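Local coordinates for neural-cadherin (Drosophila melanogaster, PDB 3UBF), which acts as a calcium-dependent adhesion protein that connects cells, binding preferentially to copies of itself, and is seen here as three consecutive cadherin domains of its ectodomain, at residues P283-L288 / D304-V309; T249-G254 / S287-A292; T6-F11 / R91-V96. All blocks are in the same frame, centred on the assembly; numbering follows the deposited sequence.

Interaction 1 of 3, residues P283-L288 / D304-V309; sequences PHVYSL and DLTIRV
The ring of Tyr-286 meets the 304-309 strand edge-on. Ile-307 O and Val-309 CG2 both lie near its plane, with Tyr-286 CE1 3.6 Å from Val-309 CG2, while Pro-283 CG rests over the rim of one face. The ring also makes an edge-to-face contact with Phe-260. An alanine in place of Tyr-286 would probably leave Val-309 CG2 and Pro-283 CG without their aromatic neighbour and open a gap beside Phe-260. On the same side of the sheet, Leu-288 CD1 reaches across to Ile-307 CD1 at 3.5 Å and touches Leu-305 CD2 as well. Leu-288 lies alongside Leu-305, the two side chains pointing the same way. The face carrying Val-285, Thr-306 and Arg-308 is the more solvent-exposed one. Here the two methyls of Val-285 part: CG1 touches Thr-306 CG2, and Val-285 CG2 lies 3.7 Å from Arg-308 CG.

The backbones are zipped by five hydrogen bonds, the straightest running from Tyr-286 N to Ile-307 O (2.7 Å, 177° at the hydrogen). Leu-288 O takes two donors, Leu-305 N at 2.7 Å and a water at 2.8 Å that also reaches weakly to Asp-304 OD1. Two antiparallel strands, adjacent in sequence, thus form a beta hairpin, the F-G pair of a cadherin domain's Greek-key sandwich.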
loop_
_atom_site.group_PDB
_atom_site.type_symbol
_atom_site.label_atom_id
_atom_site.label_comp_id
_atom_site.label_asym_id
_atom_site.label_seq_id
_atom_site.Cartn_x
_atom_site.Cartn_y
_atom_site.Cartn_z
ATOM N N PRO A 283 12.853 34.190 9.315
ATOM C CA PRO A 283 13.245 32.900 9.863
ATOM C C PRO A 283 13.612 31.942 8.742
ATOM O O PRO A 283 13.287 32.195 7.583
ATOM C CB PRO A 283 11.982 32.433 10.598
ATOM C CG PRO A 283 10.861 33.098 9.906
ATOM C CD PRO A 283 11.387 34.346 9.241
ATOM N N HIS A 284 14.303 30.864 9.082
ATOM C CA HIS A 284 14.634 29.846 8.100
ATOM C C HIS A 284 13.556 28.792 8.040
ATOM O O HIS A 284 13.410 28.118 7.027
ATOM C CB HIS A 284 15.975 29.197 8.411
ATOM C CG HIS A 284 17.139 30.114 8.220
ATOM N ND1 HIS A 284 18.394 29.850 8.731
ATOM C CD2 HIS A 284 17.230 31.308 7.590
ATOM C CE1 HIS A 284 19.205 30.837 8.410
ATOM N NE2 HIS A 284 18.525 31.733 7.717
ATOM N N VAL A 285 12.813 28.656 9.135
ATOM C CA VAL A 285 11.692 27.728 9.228
ATOM C C VAL A 285 10.448 28.535 9.593
ATOM O O VAL A 285 10.401 29.153 10.665
ATOM C CB VAL A 285 11.943 26.620 10.304
ATOM C CG1 VAL A 285 10.709 25.738 10.469
ATOM C CG2 VAL A 285 13.175 25.775 9.955
ATOM N N TYR A 286 9.466 28.554 8.690
ATOM C CA TYR A 286 8.190 29.234 8.926
ATOM C C TYR A 286 7.125 28.233 9.382
ATOM O O TYR A 286 6.954 27.174 8.767
ATOM C CB TYR A 286 7.686 29.901 7.648
ATOM C CG TYR A 286 8.547 31.008 7.096
ATOM C CD1 TYR A 286 9.645 30.728 6.283
ATOM C CD2 TYR A 286 8.244 32.346 7.350
ATOM C CE1 TYR A 286 10.422 31.744 5.757
ATOM C CE2 TYR A 286 9.015 33.373 6.823
ATOM C CZ TYR A 286 10.108 33.062 6.030
ATOM O OH TYR A 286 10.888 34.075 5.507
ATOM N N SER A 287 6.409 28.575 10.446
ATOM C CA SER A 287 5.294 27.770 10.913
ATOM C C SER A 287 3.999 28.453 10.550
ATOM O O SER A 287 3.729 29.572 10.975
ATOM C CB SER A 287 5.352 27.575 12.423
ATOM O OG SER A 287 6.447 26.756 12.765
ATOM N N LEU A 288 3.192 27.772 9.761
ATOM C CA LEU A 288 1.962 28.347 9.270
ATOM C C LEU A 288 0.822 27.407 9.593
ATOM O O LEU A 288 1.025 26.199 9.759
ATOM C CB LEU A 288 2.054 28.566 7.757
ATOM C CG LEU A 288 3.290 29.324 7.239
ATOM C CD1 LEU A 288 3.528 29.031 5.765
ATOM C CD2 LEU A 288 3.166 30.834 7.477
ATOM N N ASP A 304 -1.008 22.020 10.159
ATOM C CA ASP A 304 0.275 22.729 10.170
ATOM C C ASP A 304 0.909 22.691 8.808
ATOM O O ASP A 304 0.921 21.651 8.139
ATOM C CB ASP A 304 1.264 22.107 11.145
ATOM C CG ASP A 304 0.771 22.128 12.553
ATOM O OD1 ASP A 304 0.367 23.212 13.037
ATOM O OD2 ASP A 304 0.795 21.041 13.179
ATOM N N LEU A 305 1.413 23.846 8.405
ATOM C CA LEU A 305 2.292 23.938 7.265
ATOM C C LEU A 305 3.633 24.494 7.754
ATOM O O LEU A 305 3.690 25.542 8.415
ATOM C CB LEU A 305 1.675 24.817 6.179
ATOM C CG LEU A 305 2.544 25.186 4.976
ATOM C CD1 LEU A 305 3.082 23.964 4.257
ATOM C CD2 LEU A 305 1.743 26.057 4.018
ATOM N N THR A 306 4.695 23.755 7.457
ATOM C CA THR A 306 6.030 24.158 7.822
ATOM C C THR A 306 6.802 24.415 6.536
ATOM O O THR A 306 6.859 23.548 5.655
ATOM C CB THR A 306 6.702 23.079 8.686
ATOM O OG1 THR A 306 5.881 22.832 9.834
ATOM C CG2 THR A 306 8.072 23.520 9.156
ATOM N N ILE A 307 7.364 25.615 6.407
ATOM C CA ILE A 307 8.182 25.937 5.245
ATOM C C ILE A 307 9.602 26.252 5.665
ATOM O O ILE A 307 9.859 27.221 6.376
ATOM C CB ILE A 307 7.599 27.100 4.405
ATOM C CG1 ILE A 307 6.153 26.782 3.991
ATOM C CG2 ILE A 307 8.499 27.387 3.196
ATOM C CD1 ILE A 307 5.485 27.853 3.157
ATOM N N ARG A 308 10.519 25.410 5.217
ATOM C CA ARG A 308 11.935 25.623 5.427
ATOM C C ARG A 308 12.571 26.273 4.205
ATOM O O ARG A 308 12.268 25.921 3.062
ATOM C CB ARG A 308 12.617 24.307 5.738
ATOM C CG ARG A 308 12.210 23.718 7.073
ATOM C CD ARG A 308 12.502 22.216 7.147
ATOM N NE ARG A 308 12.472 21.715 8.524
ATOM C CZ ARG A 308 11.416 21.153 9.112
ATOM N NH1 ARG A 308 10.262 20.991 8.455
ATOM N NH2 ARG A 308 11.518 20.739 10.368
ATOM N N VAL A 309 13.449 27.234 4.465
ATOM C CA VAL A 309 14.183 27.918 3.426
ATOM C C VAL A 309 15.636 27.479 3.493
ATOM O O VAL A 309 16.261 27.516 4.557
ATOM C CB VAL A 309 14.070 29.445 3.589
ATOM C CG1 VAL A 309 14.870 30.186 2.508
ATOM C CG2 VAL A 309 12.605 29.860 3.548
HETATM O O HOH W 1 2.543 25.550 11.977
#

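Interaction 2 of 3, residues T249-G254 / S287-A292; sequences TLKAQG and SLIVTA
Lys-251 and Ile-289 lie side by side across an antiparallel hydrogen-bonded pair, and the lysine's torsions keep its amine beside the isoleucine. Lys-251 CG sits in the crowded position between backbone N and carbonyl carbon (chi1 79°), the chain then runs extended, and a bend at chi4 brings Lys-251 NZ to 3.7 Å from Ile-289 CG2. From there Lys-251 NZ donates to a water 3.2 Å away. That water in turn donates to Ile-289 O at 2.8 Å and is hydrogen-bonded to Thr-291 OG1, so one water ties a side-chain amine, a backbone carbonyl and a hydroxyl together. Ile-289 O is gripped twice, by the water and by Lys-251 N.

On the same side, Thr-249 and Thr-291 run alongside each other, with Thr-249 OG1 3.5 Å from Thr-291 CB. The two threonines differ in rotamer. Thr-249 OG1 lies between its own N and carbonyl carbon (chi1 59°), whereas Thr-291 OG1 is anti to the carbonyl carbon (chi1 -56°), beside its own N, and has a further hydrogen bond to Ser-302 OG.

The reverse side is apolar. Leu-250 CD1 approaches Val-290 CG2 at 4.1 Å, and Ala-252 CB touches Leu-288 CD2 at 3.9 Å. Val-290 CG1, anti to its N, tucks close to Thr-249 O.

This is the C-F pair of the cadherin domain's Greek-key sandwich. Strand 246-253 is the outermost of this sheet within the chain. Strand 285-294 lies one place further in, with strand 300-310 on its other flank. The apolar side turns to the second sheet: Leu-250 and Val-290 rest on Ile-262, Leu-288 on Phe-260, and Val-290 also on Ile-236.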
loop_
_atom_site.group_PDB
_atom_site.type_symbol
_atom_site.label_atom_id
_atom_site.label_comp_id
_atom_site.label_asym_id
_atom_site.label_seq_id
_atom_site.Cartn_x
_atom_site.Cartn_y
_atom_site.Cartn_z
ATOM N N THR A 249 -7.683 29.287 4.208
ATOM C CA THR A 249 -6.945 30.449 4.694
ATOM C C THR A 249 -5.638 30.031 5.326
ATOM O O THR A 249 -5.419 28.851 5.623
ATOM C CB THR A 249 -7.741 31.336 5.679
ATOM O OG1 THR A 249 -8.138 30.571 6.823
ATOM C CG2 THR A 249 -8.952 31.971 5.001
ATOM N N LEU A 250 -4.776 31.022 5.531
ATOM C CA LEU A 250 -3.398 30.807 5.944
ATOM C C LEU A 250 -2.973 31.892 6.918
ATOM O O LEU A 250 -3.003 33.080 6.590
ATOM C CB LEU A 250 -2.492 30.828 4.718
ATOM C CG LEU A 250 -1.001 30.568 4.922
ATOM C CD1 LEU A 250 -0.468 29.658 3.836
ATOM C CD2 LEU A 250 -0.222 31.883 4.971
ATOM N N LYS A 251 -2.586 31.486 8.121
ATOM C CA LYS A 251 -2.008 32.433 9.068
ATOM C C LYS A 251 -0.623 31.978 9.523
ATOM O O LYS A 251 -0.327 30.784 9.538
ATOM C CB LYS A 251 -2.946 32.695 10.253
ATOM C CG LYS A 251 -2.943 31.622 11.327
ATOM C CD LYS A 251 -3.775 32.050 12.545
ATOM C CE LYS A 251 -4.161 30.836 13.386
ATOM N NZ LYS A 251 -4.801 29.776 12.534
ATOM N N ALA A 252 0.221 32.941 9.870
ATOM C CA ALA A 252 1.564 32.653 10.340
ATOM C C ALA A 252 1.583 32.502 11.852
ATOM O O ALA A 252 1.001 33.317 12.566
ATOM C CB ALA A 252 2.504 33.754 9.919
ATOM N N GLN A 253 2.234 31.445 12.328
ATOM C CA GLN A 253 2.493 31.270 13.751
ATOM C C GLN A 253 3.851 31.874 14.089
ATOM O O GLN A 253 4.894 31.318 13.734
ATOM C CB GLN A 253 2.408 29.791 14.140
ATOM C CG GLN A 253 1.088 29.364 14.791
ATOM C CD GLN A 253 -0.088 30.330 14.534
ATOM O OE1 GLN A 253 -0.478 30.577 13.382
ATOM N NE2 GLN A 253 -0.666 30.862 15.620
ATOM N N GLY A 254 3.829 33.025 14.757
ATOM C CA GLY A 254 5.039 33.777 15.021
ATOM C C GLY A 254 5.443 34.574 13.795
ATOM O O GLY A 254 4.638 35.319 13.231
ATOM N N SER A 287 6.409 28.575 10.446
ATOM C CA SER A 287 5.294 27.770 10.913
ATOM C C SER A 287 3.999 28.453 10.550
ATOM O O SER A 287 3.729 29.572 10.975
ATOM C CB SER A 287 5.352 27.575 12.423
ATOM O OG SER A 287 6.447 26.756 12.765
ATOM N N LEU A 288 3.192 27.772 9.761
ATOM C CA LEU A 288 1.962 28.347 9.270
ATOM C C LEU A 288 0.822 27.407 9.593
ATOM O O LEU A 288 1.025 26.199 9.759
ATOM C CB LEU A 288 2.054 28.566 7.757
ATOM C CG LEU A 288 3.290 29.324 7.239
ATOM C CD1 LEU A 288 3.528 29.031 5.765
ATOM C CD2 LEU A 288 3.166 30.834 7.477
ATOM N N ILE A 289 -0.374 27.962 9.710
ATOM C CA ILE A 289 -1.548 27.144 9.866
ATOM C C ILE A 289 -2.475 27.439 8.709
ATOM O O ILE A 289 -2.873 28.598 8.488
ATOM C CB ILE A 289 -2.267 27.381 11.204
ATOM C CG1 ILE A 289 -1.371 26.978 12.368
ATOM C CG2 ILE A 289 -3.563 26.573 11.257
ATOM C CD1 ILE A 289 -1.958 27.295 13.743
ATOM N N VAL A 290 -2.798 26.384 7.966
ATOM C CA VAL A 290 -3.823 26.456 6.939
ATOM C C VAL A 290 -5.163 26.008 7.513
ATOM O O VAL A 290 -5.262 24.976 8.195
ATOM C CB VAL A 290 -3.458 25.626 5.685
ATOM C CG1 VAL A 290 -4.590 25.718 4.635
ATOM C CG2 VAL A 290 -2.131 26.114 5.094
ATOM N N THR A 291 -6.192 26.798 7.243
ATOM C CA THR A 291 -7.543 26.435 7.637
ATOM C C THR A 291 -8.381 26.137 6.401
ATOM O O THR A 291 -8.325 26.877 5.422
ATOM C CB THR A 291 -8.173 27.532 8.491
ATOM O OG1 THR A 291 -7.319 27.777 9.611
ATOM C CG2 THR A 291 -9.568 27.121 9.001
ATOM N N ALA A 292 -9.114 25.021 6.450
ATOM C CA ALA A 292 -10.136 24.691 5.453
ATOM C C ALA A 292 -11.521 24.992 6.018
ATOM O O ALA A 292 -11.910 24.447 7.044
ATOM C CB ALA A 292 -10.047 23.230 5.035
HETATM O O HOH W 2 -5.384 29.466 9.453
HETATM O O HOH W 3 6.557 31.315 11.818
#

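Interaction 3 of 3, residues T6-F11 / R91-V96; sequences TKRIEF and RVIILV
Arg-91 lies alongside Thr-6, and its carbonyl oxygen takes the first bond between the two segments: Lys-7 N donates to Arg-91 O at 2.9 Å, and Thr-6 CG2 leans to 3.4 Å from the same Arg-91 O. Val-92 CG1 touches Lys-7 CG on the inner side; the lysine's NZ leads off to a salt bridge with Glu-27. Ile-93 turns outward. Its CD1 sits 3.6 Å above the guanidinium plane of Arg-8, toward the rim, and more loosely over a face of the Arg-91 guanidinium, which is salt-bridged to Asp-70. Ile-93 N gives a straight bond to Lys-7 O (2.8 Å, 175°), and Ile-93 O receives Ile-9 N. Ile-94 then divides its branches inward: CG1 meets Ile-9 CG2 at 3.8 Å, and CG2 comes in at the edge of the Phe-11 ring. Leu-95 returns outward, CD2 near Glu-10 OE1, while its O accepts Phe-11 N.

This is the parallel A-G pairing of the cadherin sandwich. Strand 3-12 is outermost of its sheet within the chain, strand 88-97 sits between it and antiparallel strand 68-76, and inward-facing Ile-9, Val-92 and Ile-94 pack on Phe-24 of strand 22-25.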
loop_
_atom_site.group_PDB
_atom_site.type_symbol
_atom_site.label_atom_id
_atom_site.label_comp_id
_atom_site.label_asym_id
_atom_site.label_seq_id
_atom_site.Cartn_x
_atom_site.Cartn_y
_atom_site.Cartn_z
ATOM N N THR A 6 20.887 -34.533 -0.745
ATOM C CA THR A 6 19.821 -33.793 -1.381
ATOM C C THR A 6 20.338 -32.430 -1.834
ATOM O O THR A 6 20.958 -31.702 -1.061
ATOM C CB THR A 6 18.621 -33.653 -0.422
ATOM O OG1 THR A 6 18.124 -34.956 -0.103
ATOM C CG2 THR A 6 17.502 -32.828 -1.043
ATOM N N LYS A 7 20.114 -32.121 -3.107
ATOM C CA LYS A 7 20.485 -30.836 -3.671
ATOM C C LYS A 7 19.443 -29.821 -3.247
ATOM O O LYS A 7 18.285 -29.940 -3.621
ATOM C CB LYS A 7 20.549 -30.921 -5.200
ATOM C CG LYS A 7 20.832 -29.600 -5.892
ATOM C CD LYS A 7 22.233 -29.109 -5.589
ATOM C CE LYS A 7 22.665 -28.091 -6.622
ATOM N NZ LYS A 7 23.971 -27.485 -6.244
ATOM N N ARG A 8 19.860 -28.851 -2.444
ATOM C CA ARG A 8 18.989 -27.772 -1.990
ATOM C C ARG A 8 19.471 -26.478 -2.611
ATOM O O ARG A 8 20.669 -26.210 -2.635
ATOM C CB ARG A 8 19.017 -27.645 -0.469
ATOM C CG ARG A 8 18.359 -28.804 0.246
ATOM C CD ARG A 8 18.506 -28.690 1.759
ATOM N NE ARG A 8 17.735 -29.722 2.452
ATOM C CZ ARG A 8 16.421 -29.661 2.662
ATOM N NH1 ARG A 8 15.718 -28.615 2.232
ATOM N NH2 ARG A 8 15.808 -30.649 3.300
ATOM N N ILE A 9 18.539 -25.685 -3.129
ATOM C CA ILE A 9 18.902 -24.451 -3.792
ATOM C C ILE A 9 17.697 -23.512 -3.839
ATOM O O ILE A 9 16.562 -23.950 -4.008
ATOM C CB ILE A 9 19.513 -24.746 -5.186
ATOM C CG1 ILE A 9 20.354 -23.574 -5.684
ATOM C CG2 ILE A 9 18.448 -25.208 -6.174
ATOM C CD1 ILE A 9 21.234 -23.921 -6.894
ATOM N N GLU A 10 17.969 -22.221 -3.670
ATOM C CA GLU A 10 16.958 -21.180 -3.592
ATOM C C GLU A 10 16.963 -20.314 -4.863
ATOM O O GLU A 10 18.006 -19.808 -5.288
ATOM C CB GLU A 10 17.227 -20.314 -2.355
ATOM C CG GLU A 10 16.094 -19.389 -1.909
ATOM C CD GLU A 10 16.457 -18.609 -0.645
ATOM O OE1 GLU A 10 16.762 -19.241 0.398
ATOM O OE2 GLU A 10 16.449 -17.358 -0.691
ATOM N N PHE A 11 15.790 -20.165 -5.466
ATOM C CA PHE A 11 15.601 -19.251 -6.583
ATOM C C PHE A 11 14.307 -18.465 -6.418
ATOM O O PHE A 11 13.394 -18.882 -5.714
ATOM C CB PHE A 11 15.617 -19.998 -7.921
ATOM C CG PHE A 11 16.979 -20.445 -8.335
ATOM C CD1 PHE A 11 17.349 -21.780 -8.209
ATOM C CD2 PHE A 11 17.914 -19.524 -8.803
ATOM C CE1 PHE A 11 18.622 -22.200 -8.562
ATOM C CE2 PHE A 11 19.208 -19.937 -9.163
ATOM C CZ PHE A 11 19.559 -21.278 -9.038
ATOM N N ARG A 91 17.657 -36.371 -4.775
ATOM C CA ARG A 91 16.518 -35.501 -4.617
ATOM C C ARG A 91 16.961 -34.055 -4.815
ATOM O O ARG A 91 18.030 -33.649 -4.345
ATOM C CB ARG A 91 15.908 -35.701 -3.234
ATOM C CG ARG A 91 14.529 -35.121 -3.064
ATOM C CD ARG A 91 14.020 -35.441 -1.676
ATOM N NE ARG A 91 12.749 -34.785 -1.396
ATOM C CZ ARG A 91 12.069 -34.910 -0.259
ATOM N NH1 ARG A 91 12.527 -35.674 0.729
ATOM N NH2 ARG A 91 10.924 -34.264 -0.110
ATOM N N VAL A 92 16.151 -33.293 -5.546
ATOM C CA VAL A 92 16.402 -31.870 -5.726
ATOM C C VAL A 92 15.224 -31.077 -5.173
ATOM O O VAL A 92 14.058 -31.328 -5.525
ATOM C CB VAL A 92 16.673 -31.498 -7.199
ATOM C CG1 VAL A 92 17.188 -30.063 -7.303
ATOM C CG2 VAL A 92 17.675 -32.451 -7.829
ATOM N N ILE A 93 15.538 -30.145 -4.277
ATOM C CA ILE A 93 14.536 -29.265 -3.678
ATOM C C ILE A 93 14.922 -27.832 -3.974
ATOM O O ILE A 93 15.852 -27.298 -3.369
ATOM C CB ILE A 93 14.412 -29.453 -2.135
ATOM C CG1 ILE A 93 14.323 -30.939 -1.750
ATOM C CG2 ILE A 93 13.199 -28.700 -1.598
ATOM C CD1 ILE A 93 14.184 -31.191 -0.237
ATOM N N ILE A 94 14.224 -27.218 -4.923
ATOM C CA ILE A 94 14.415 -25.811 -5.217
ATOM C C ILE A 94 13.417 -25.051 -4.368
ATOM O O ILE A 94 12.220 -25.092 -4.637
ATOM C CB ILE A 94 14.141 -25.487 -6.700
ATOM C CG1 ILE A 94 15.074 -26.275 -7.627
ATOM C CG2 ILE A 94 14.261 -23.975 -6.958
ATOM C CD1 ILE A 94 14.573 -26.348 -9.070
ATOM N N LEU A 95 13.894 -24.375 -3.332
ATOM C CA LEU A 95 13.036 -23.469 -2.585
ATOM C C LEU A 95 12.787 -22.230 -3.438
ATOM O O LEU A 95 13.740 -21.552 -3.808
ATOM C CB LEU A 95 13.679 -23.079 -1.257
ATOM C CG LEU A 95 12.791 -22.197 -0.368
ATOM C CD1 LEU A 95 11.546 -22.952 0.121
ATOM C CD2 LEU A 95 13.580 -21.602 0.802
ATOM N N VAL A 96 11.518 -21.954 -3.761
ATOM C CA VAL A 96 11.133 -20.807 -4.599
ATOM C C VAL A 96 10.662 -19.644 -3.730
ATOM O O VAL A 96 9.789 -19.789 -2.871
ATOM C CB VAL A 96 10.023 -21.179 -5.618
ATOM C CG1 VAL A 96 9.583 -19.961 -6.460
ATOM C CG2 VAL A 96 10.481 -22.320 -6.522
#

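Overall arrangement
From the N terminus, interaction 3 comes first, closing a loop of 79 residues by setting an early strand of the first cadherin domain of this fragment parallel to a late one. The chain then passes through the middle domain, which carries none of the three contacts, into the third. There 249-254 pairs with 287-292 after 32 intervening residues, closing interaction 2, while 283-288 meets 304-309 after only 15, closing interaction 1. These two loops cross rather than nest, sharing Ser-287 and Leu-288 on strand 285-294, and together join three neighbouring strands of one sheet. Interaction 3 stands apart, its centre about 56 Å from that of interaction 1 and 61 Å from that of interaction 2.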